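Local coordinates for protein Cas13d (uncultured Ruminococcus sp, PDB 6IV9) that binds a CRISPR RNA and, probably through its two HEPN domains, matures that RNA and cleaves target RNA, at residues T582-A587 and N625-S630; S630-L635 and L726-M731. The protein carries 2 engineered substitutions. All coordinates share one frame; numbering follows the deposited sequence.

Interaction 1 (T582-A587 and N625-S630). With nucleotides of chain B.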
loop_
_atom_site.group_PDB
_atom_site.type_symbol
_atom_site.label_atom_id
_atom_site.label_comp_id
_atom_site.label_asym_id
_atom_site.label_seq_id
_atom_site.Cartn_x
_atom_site.Cartn_y
_atom_site.Cartn_z
ATOM N N THR A 582 21.843 13.837 13.277
ATOM C CA THR A 582 21.748 13.349 11.885
ATOM C C THR A 582 20.475 13.897 11.245
ATOM O O THR A 582 20.508 14.247 10.097
ATOM C CB THR A 582 21.723 11.821 11.839
ATOM O OG1 THR A 582 23.007 11.358 12.223
ATOM C CG2 THR A 582 21.414 11.296 10.460
ATOM N N MET A 583 19.388 13.909 11.990
ATOM C CA MET A 583 18.104 14.414 11.462
ATOM C C MET A 583 18.200 15.911 11.165
ATOM O O MET A 583 17.675 16.337 10.164
ATOM C CB MET A 583 16.991 14.126 12.458
ATOM C CG MET A 583 16.782 12.648 12.624
ATOM S SD MET A 583 15.691 12.284 13.961
ATOM C CE MET A 583 15.751 10.498 13.876
ATOM N N PHE A 584 18.853 16.662 12.040
ATOM C CA PHE A 584 19.012 18.118 11.816
ATOM C C PHE A 584 19.845 18.336 10.561
ATOM O O PHE A 584 19.542 19.203 9.791
ATOM C CB PHE A 584 19.578 18.805 13.054
ATOM C CG PHE A 584 18.571 18.927 14.161
ATOM C CD1 PHE A 584 17.460 19.728 14.013
ATOM C CD2 PHE A 584 18.707 18.207 15.324
ATOM C CE1 PHE A 584 16.518 19.815 15.015
ATOM C CE2 PHE A 584 17.769 18.306 16.331
ATOM C CZ PHE A 584 16.677 19.111 16.176
ATOM N N ARG A 585 20.883 17.534 10.384
ATOM C CA ARG A 585 21.686 17.678 9.152
ATOM C C ARG A 585 20.798 17.353 7.946
ATOM O O ARG A 585 20.880 18.063 6.978
ATOM C CB ARG A 585 22.919 16.780 9.178
ATOM C CG ARG A 585 23.633 16.731 7.841
ATOM C CD ARG A 585 24.891 15.900 7.831
ATOM N NE ARG A 585 25.967 16.501 8.592
ATOM C CZ ARG A 585 26.799 17.411 8.126
ATOM N NH1 ARG A 585 26.723 17.810 6.875
ATOM N NH2 ARG A 585 27.705 17.932 8.918
ATOM N N ASP A 586 19.970 16.317 8.047
ATOM C CA ASP A 586 19.083 15.944 6.922
ATOM C C ASP A 586 18.146 17.119 6.626
ATOM O O ASP A 586 18.007 17.459 5.484
ATOM C CB ASP A 586 18.277 14.685 7.246
ATOM C CG ASP A 586 19.063 13.390 7.189
ATOM O OD1 ASP A 586 20.128 13.383 6.577
ATOM O OD2 ASP A 586 18.604 12.421 7.764
ATOM N N ALA A 587 17.561 17.715 7.656
ATOM C CA ALA A 587 16.618 18.835 7.458
ATOM C C ALA A 587 17.297 20.066 6.851
ATOM O O ALA A 587 16.794 20.586 5.886
ATOM C CB ALA A 587 15.937 19.167 8.753
ATOM N N ASN A 625 8.431 21.478 11.586
ATOM C CA ASN A 625 8.069 21.642 10.160
ATOM C C ASN A 625 8.835 20.735 9.207
ATOM O O ASN A 625 8.392 20.606 8.090
ATOM C CB ASN A 625 8.205 23.101 9.761
ATOM C CG ASN A 625 7.207 23.923 10.527
ATOM O OD1 ASN A 625 6.035 23.905 10.209
ATOM N ND2 ASN A 625 7.657 24.560 11.583
ATOM N N VAL A 626 9.967 20.196 9.616
ATOM C CA VAL A 626 10.709 19.353 8.649
ATOM C C VAL A 626 10.855 17.929 9.179
ATOM O O VAL A 626 10.321 17.031 8.576
ATOM C CB VAL A 626 12.068 19.977 8.294
ATOM C CG1 VAL A 626 12.788 19.181 7.234
ATOM C CG2 VAL A 626 11.910 21.419 7.860
ATOM N N ILE A 627 11.523 17.784 10.313
ATOM C CA ILE A 627 11.818 16.442 10.876
ATOM C C ILE A 627 10.519 15.695 11.165
ATOM O O ILE A 627 10.476 14.533 10.886
ATOM C CB ILE A 627 12.711 16.553 12.126
ATOM C CG1 ILE A 627 14.079 17.146 11.789
ATOM C CG2 ILE A 627 12.820 15.207 12.808
ATOM C CD1 ILE A 627 14.927 17.482 12.979
ATOM N N GLU A 628 9.494 16.374 11.655
ATOM C CA GLU A 628 8.222 15.695 12.015
ATOM C C GLU A 628 7.286 15.553 10.809
ATOM O O GLU A 628 6.184 15.096 10.994
ATOM C CB GLU A 628 7.545 16.380 13.194
ATOM C CG GLU A 628 8.318 16.227 14.482
ATOM C CD GLU A 628 7.598 16.727 15.723
ATOM O OE1 GLU A 628 6.504 17.294 15.597
ATOM O OE2 GLU A 628 8.148 16.560 16.813
ATOM N N SER A 629 7.717 15.987 9.641
ATOM C CA SER A 629 6.850 15.844 8.456
ATOM C C SER A 629 6.984 14.432 7.896
ATOM O O SER A 629 8.063 14.045 7.551
ATOM C CB SER A 629 7.192 16.834 7.403
ATOM O OG SER A 629 6.639 16.442 6.175
ATOM N N SER A 630 5.865 13.752 7.705
ATOM C CA SER A 630 5.887 12.394 7.115
ATOM C C SER A 630 6.427 12.474 5.684
ATOM O O SER A 630 6.951 11.503 5.202
ATOM C CB SER A 630 4.553 11.736 7.191
ATOM O OG SER A 630 3.591 12.474 6.499
ATOM P P A B 40 -6.052 20.938 4.284
ATOM O OP1 A B 40 -7.277 21.705 4.607
ATOM O OP2 A B 40 -4.869 20.938 5.196
ATOM O "O5'" A B 40 -6.475 19.402 4.099
ATOM C "C5'" A B 40 -6.214 18.421 5.138
ATOM C "C4'" A B 40 -5.624 17.162 4.556
ATOM O "O4'" A B 40 -4.201 17.324 4.365
ATOM C "C3'" A B 40 -5.629 15.947 5.471
ATOM O "O3'" A B 40 -6.876 15.332 5.700
ATOM C "C2'" A B 40 -4.639 15.022 4.780
ATOM O "O2'" A B 40 -5.175 14.168 3.782
ATOM C "C1'" A B 40 -3.621 16.033 4.241
ATOM N N9 A B 40 -2.316 16.017 4.907
ATOM C C8 A B 40 -1.615 17.055 5.474
ATOM N N7 A B 40 -0.435 16.706 5.934
ATOM C C5 A B 40 -0.361 15.344 5.666
ATOM C C6 A B 40 0.647 14.386 5.884
ATOM N N6 A B 40 1.807 14.658 6.481
ATOM N N1 A B 40 0.413 13.118 5.471
ATOM C C2 A B 40 -0.751 12.843 4.875
ATOM N N3 A B 40 -1.775 13.655 4.613
ATOM C C4 A B 40 -1.509 14.908 5.029
#

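Interaction 2 (S630-L635 and L726-M731). With nucleotides of chain B.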
loop_
_atom_site.group_PDB
_atom_site.type_symbol
_atom_site.label_atom_id
_atom_site.label_comp_id
_atom_site.label_asym_id
_atom_site.label_seq_id
_atom_site.Cartn_x
_atom_site.Cartn_y
_atom_site.Cartn_z
ATOM N N SER A 630 5.865 13.752 7.705
ATOM C CA SER A 630 5.887 12.394 7.115
ATOM C C SER A 630 6.427 12.474 5.684
ATOM O O SER A 630 6.951 11.503 5.202
ATOM C CB SER A 630 4.553 11.736 7.191
ATOM O OG SER A 630 3.591 12.474 6.499
ATOM N N ARG A 631 6.199 13.595 5.012
ATOM C CA ARG A 631 6.704 13.782 3.634
ATOM C C ARG A 631 8.231 13.855 3.632
ATOM O O ARG A 631 8.830 13.297 2.751
ATOM C CB ARG A 631 6.006 14.982 3.008
ATOM C CG ARG A 631 4.560 14.640 2.714
ATOM C CD ARG A 631 3.607 15.754 2.462
ATOM N NE ARG A 631 2.279 15.192 2.458
ATOM C CZ ARG A 631 1.192 15.904 2.306
ATOM N NH1 ARG A 631 0.024 15.307 2.224
ATOM N NH2 ARG A 631 1.272 17.215 2.252
ATOM N N PHE A 632 8.797 14.577 4.588
ATOM C CA PHE A 632 10.266 14.660 4.734
ATOM C C PHE A 632 10.812 13.266 5.051
ATOM O O PHE A 632 11.757 12.850 4.457
ATOM C CB PHE A 632 10.616 15.608 5.877
ATOM C CG PHE A 632 12.053 15.559 6.316
ATOM C CD1 PHE A 632 13.043 16.115 5.533
ATOM C CD2 PHE A 632 12.419 14.965 7.508
ATOM C CE1 PHE A 632 14.362 16.074 5.931
ATOM C CE2 PHE A 632 13.742 14.927 7.904
ATOM C CZ PHE A 632 14.706 15.484 7.115
ATOM N N VAL A 633 10.146 12.552 5.952
ATOM C CA VAL A 633 10.628 11.201 6.338
ATOM C C VAL A 633 10.617 10.288 5.108
ATOM O O VAL A 633 11.541 9.549 4.924
ATOM C CB VAL A 633 9.795 10.633 7.493
ATOM C CG1 VAL A 633 10.101 9.172 7.725
ATOM C CG2 VAL A 633 9.994 11.439 8.755
ATOM N N TYR A 634 9.574 10.391 4.300
ATOM C CA TYR A 634 9.475 9.568 3.077
ATOM C C TYR A 634 10.661 9.882 2.157
ATOM O O TYR A 634 11.248 8.984 1.643
ATOM C CB TYR A 634 8.148 9.851 2.369
ATOM C CG TYR A 634 7.873 8.942 1.205
ATOM C CD1 TYR A 634 8.418 9.193 -0.037
ATOM C CD2 TYR A 634 7.093 7.814 1.347
ATOM C CE1 TYR A 634 8.181 8.363 -1.110
ATOM C CE2 TYR A 634 6.853 6.967 0.284
ATOM C CZ TYR A 634 7.404 7.238 -0.950
ATOM O OH TYR A 634 7.206 6.417 -2.005
ATOM N N LEU A 635 10.981 11.158 1.988
ATOM C CA LEU A 635 12.090 11.563 1.096
ATOM C C LEU A 635 13.427 11.044 1.621
ATOM O O LEU A 635 14.205 10.597 0.851
ATOM C CB LEU A 635 12.089 13.086 0.980
ATOM C CG LEU A 635 10.966 13.656 0.126
ATOM C CD1 LEU A 635 10.791 15.141 0.371
ATOM C CD2 LEU A 635 11.234 13.394 -1.336
ATOM N N LEU A 726 4.939 23.275 1.056
ATOM C CA LEU A 726 4.800 23.084 -0.405
ATOM C C LEU A 726 6.058 22.431 -0.967
ATOM O O LEU A 726 5.930 21.567 -1.777
ATOM C CB LEU A 726 4.569 24.433 -1.079
ATOM C CG LEU A 726 4.648 24.394 -2.600
ATOM C CD1 LEU A 726 3.599 23.467 -3.167
ATOM C CD2 LEU A 726 4.495 25.775 -3.179
ATOM N N TYR A 727 7.222 22.878 -0.520
ATOM C CA TYR A 727 8.490 22.320 -1.040
ATOM C C TYR A 727 8.554 20.823 -0.738
ATOM O O TYR A 727 8.801 20.055 -1.625
ATOM C CB TYR A 727 9.678 23.026 -0.384
ATOM C CG TYR A 727 11.007 22.378 -0.648
ATOM C CD1 TYR A 727 11.492 22.260 -1.926
ATOM C CD2 TYR A 727 11.764 21.842 0.369
ATOM C CE1 TYR A 727 12.704 21.661 -2.189
ATOM C CE2 TYR A 727 12.977 21.228 0.126
ATOM C CZ TYR A 727 13.456 21.137 -1.161
ATOM O OH TYR A 727 14.631 20.532 -1.438
ATOM N N LEU A 728 8.275 20.443 0.496
ATOM C CA LEU A 728 8.324 19.006 0.853
ATOM C C LEU A 728 7.271 18.223 0.063
ATOM O O LEU A 728 7.562 17.134 -0.360
ATOM C CB LEU A 728 8.105 18.865 2.357
ATOM C CG LEU A 728 9.257 19.362 3.214
ATOM C CD1 LEU A 728 8.929 19.248 4.684
ATOM C CD2 LEU A 728 10.525 18.615 2.881
ATOM N N THR A 729 6.075 18.777 -0.067
ATOM C CA THR A 729 4.989 18.089 -0.799
ATOM C C THR A 729 5.394 17.878 -2.257
ATOM O O THR A 729 5.240 16.790 -2.747
ATOM C CB THR A 729 3.682 18.883 -0.743
ATOM O OG1 THR A 729 3.300 19.016 0.616
ATOM C CG2 THR A 729 2.569 18.227 -1.519
ATOM N N VAL A 730 5.937 18.892 -2.900
ATOM C CA VAL A 730 6.273 18.729 -4.338
ATOM C C VAL A 730 7.350 17.655 -4.535
ATOM O O VAL A 730 7.213 16.844 -5.406
ATOM C CB VAL A 730 6.684 20.083 -4.941
ATOM C CG1 VAL A 730 7.351 19.919 -6.281
ATOM C CG2 VAL A 730 5.508 21.032 -5.018
ATOM N N MET A 731 8.417 17.700 -3.756
ATOM C CA MET A 731 9.494 16.691 -3.890
ATOM C C MET A 731 8.961 15.301 -3.509
ATOM O O MET A 731 9.303 14.354 -4.149
ATOM C CB MET A 731 10.730 17.089 -3.083
ATOM C CG MET A 731 11.275 18.441 -3.488
ATOM S SD MET A 731 11.315 18.779 -5.272
ATOM C CE MET A 731 12.497 17.567 -5.832
ATOM P P A B 40 -6.052 20.938 4.284
ATOM O OP1 A B 40 -7.277 21.705 4.607
ATOM O OP2 A B 40 -4.869 20.938 5.196
ATOM O "O5'" A B 40 -6.475 19.402 4.099
ATOM C "C5'" A B 40 -6.214 18.421 5.138
ATOM C "C4'" A B 40 -5.624 17.162 4.556
ATOM O "O4'" A B 40 -4.201 17.324 4.365
ATOM C "C3'" A B 40 -5.629 15.947 5.471
ATOM O "O3'" A B 40 -6.876 15.332 5.700
ATOM C "C2'" A B 40 -4.639 15.022 4.780
ATOM O "O2'" A B 40 -5.175 14.168 3.782
ATOM C "C1'" A B 40 -3.621 16.033 4.241
ATOM N N9 A B 40 -2.316 16.017 4.907
ATOM C C8 A B 40 -1.615 17.055 5.474
ATOM N N7 A B 40 -0.435 16.706 5.934
ATOM C C5 A B 40 -0.361 15.344 5.666
ATOM C C6 A B 40 0.647 14.386 5.884
ATOM N N6 A B 40 1.807 14.658 6.481
ATOM N N1 A B 40 0.413 13.118 5.471
ATOM C C2 A B 40 -0.751 12.843 4.875
ATOM N N3 A B 40 -1.775 13.655 4.613
ATOM C C4 A B 40 -1.509 14.908 5.029
ATOM P P U B 39 -1.831 18.419 1.127
ATOM O OP1 U B 39 -0.865 19.113 1.949
ATOM O OP2 U B 39 -2.125 17.000 1.474
ATOM O "O5'" U B 39 -3.227 19.121 0.933
ATOM C "C5'" U B 39 -3.314 20.553 0.837
ATOM C "C4'" U B 39 -4.758 20.944 0.620
ATOM O "O4'" U B 39 -5.293 20.249 -0.543
ATOM C "C3'" U B 39 -5.723 20.553 1.721
ATOM O "O3'" U B 39 -5.556 21.409 2.829
ATOM C "C2'" U B 39 -7.061 20.613 0.985
ATOM O "O2'" U B 39 -7.595 21.877 0.649
ATOM C "C1'" U B 39 -6.673 19.964 -0.337
ATOM N N1 U B 39 -6.842 18.505 -0.347
ATOM C C2 U B 39 -8.130 18.007 -0.430
ATOM O O2 U B 39 -9.115 18.725 -0.451
ATOM N N3 U B 39 -8.215 16.636 -0.461
ATOM C C4 U B 39 -7.168 15.733 -0.427
ATOM O O4 U B 39 -7.401 14.529 -0.473
ATOM C C5 U B 39 -5.871 16.329 -0.342
ATOM C C6 U B 39 -5.754 17.661 -0.306
ATOM P P U B 38 -0.902 12.846 -1.323
ATOM O OP1 U B 38 0.134 12.065 -1.916
ATOM O OP2 U B 38 -1.206 12.788 0.083
ATOM O "O5'" U B 38 -0.526 14.345 -1.698
ATOM C "C5'" U B 38 -1.246 15.375 -1.133
ATOM C "C4'" U B 38 -0.979 16.652 -1.903
ATOM O "O4'" U B 38 -1.320 16.432 -3.291
ATOM C "C3'" U B 38 -1.895 17.771 -1.451
ATOM O "O3'" U B 38 -1.239 18.449 -0.376
ATOM C "C2'" U B 38 -2.031 18.629 -2.709
ATOM O "O2'" U B 38 -0.907 19.453 -2.916
ATOM C "C1'" U B 38 -1.993 17.571 -3.801
ATOM N N1 U B 38 -3.322 17.173 -4.271
ATOM C C2 U B 38 -3.420 16.786 -5.598
ATOM O O2 U B 38 -2.455 16.781 -6.355
ATOM N N3 U B 38 -4.679 16.385 -5.993
ATOM C C4 U B 38 -5.824 16.313 -5.200
ATOM O O4 U B 38 -6.894 15.919 -5.691
ATOM C C5 U B 38 -5.617 16.679 -3.821
ATOM C C6 U B 38 -4.400 17.089 -3.418
#

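Interaction 1 (T582-A587 and N625-S630)
Ile627 reaches helix 581-591 with the tip of its side chain, where CD1 lies over one face of the Phe584 ring. The methyl is 3.8 Å from the ring centroid of Phe584, 26° off the ring normal, which makes this a CH-pi contact offset toward the rim. CD1 and CE1 are the closest ring atoms, with Ile627 CD1 3.5 Å from Phe584 CE1. CD1 is put there by chi2 of Ile627 (171°), which sets it anti to CA; the two side chains cross at about a right angle. The same methyl touches Met583 CB at 4.0 Å, and one turn further on Ala587 CB meets Ile627 CG1 at 4.1 Å.

Ala587 CB also presses on Val626 CG1 at 3.5 Å, tighter than usual for two carbons; this is where the backbones come nearest. Phe584 reaches from its own helix to two others, touching Arg619 and Thr623 of helix 617-627 and Ile602 and Leu606 of helix 599-606. An alanine in place of Phe584 would probably leave Ile627 CD1 without its aromatic face and open a gap among these helices.

Past the end of helix 617-627 the chain turns polar. Ser629 is the N-cap of helix 630-638, its OG accepting from Phe632 N, and Ser630 OG accepts a nearly straight hydrogen bond (168°) from N6 of A40 of chain B at 2.8 Å. With no hydrogen bond joining the two segments, the contact rests on van der Waals packing of buried apolar groups and the one CH-pi contact.

Interaction 2 (S630-L635 and L726-M731)
The guanidinium of Arg631 has the base of A40 of chain B over one face, with C5 of A40 3.5 Å above its plane and offset toward the rim. At its edge stands the phosphate of U39 of chain B. Thr729 OG1 and OP2 of U38 of chain B approach obliquely. The Phe632 ring has Leu728 CD2 at its edge, near its plane. These groups belong to a packed helix pair, the short helix 630-638 against the long helix 713-760, with segment axes 9.0 Å apart and inclined by 43°.

Arg631 grips U39 of chain B with two bonds, NH1 to OP2 at 2.8 Å and NH2 to OP1 at 2.9 Å, both 165° or straighter. This two-pronged pairing fixes the rotation of the guanidinium and so keeps its face against the adenine. The side chain is extended from CG to NE, which carries the charged end from the helix interface to the RNA. It runs beside Thr729, pointing the same way, and Arg631 NH2 gives Thr729 OG1 a weak bond of 3.2 Å bent to 127°. The stronger partner of that hydroxyl is Gly725 O, one turn back, which leaves the oxygen able to accept from the arginine. Thr729 CG2 meanwhile packs against the ribose of U38 of chain B.

Behind this polar front the pair is apolar. Phe632 CB rests on Leu728 CD1 at 4.2 Å. Leu635 crosses Met731 at about a right angle, and both its methyls lie on Met731: CD1 meets Met731 CB at 4.0 Å, and CD2 comes 3.5 Å from Met731 O.

Every residue touching across either interaction is buried, yet the two differ in chemistry. Interaction 1 is apolar across its helices, whereas interaction 2 combines an apolar interior with a charged end turned to the RNA of chain B. They stand in series along the chain, helix 617-627 being followed by helix 630-638, and share Ser630. Their centres are 10 Å apart. Phe632 joins them directly, its CZ packing 3.7 Å from Asp586 CB, and Leu728 CD1 reaches Asn625 O. Helix 713-760 also touches interaction 1, Val626 packing on Ile724; interaction 1 lies farther from the centre of the chain, its centre about 24 Å away against about 18 Å for interaction 2.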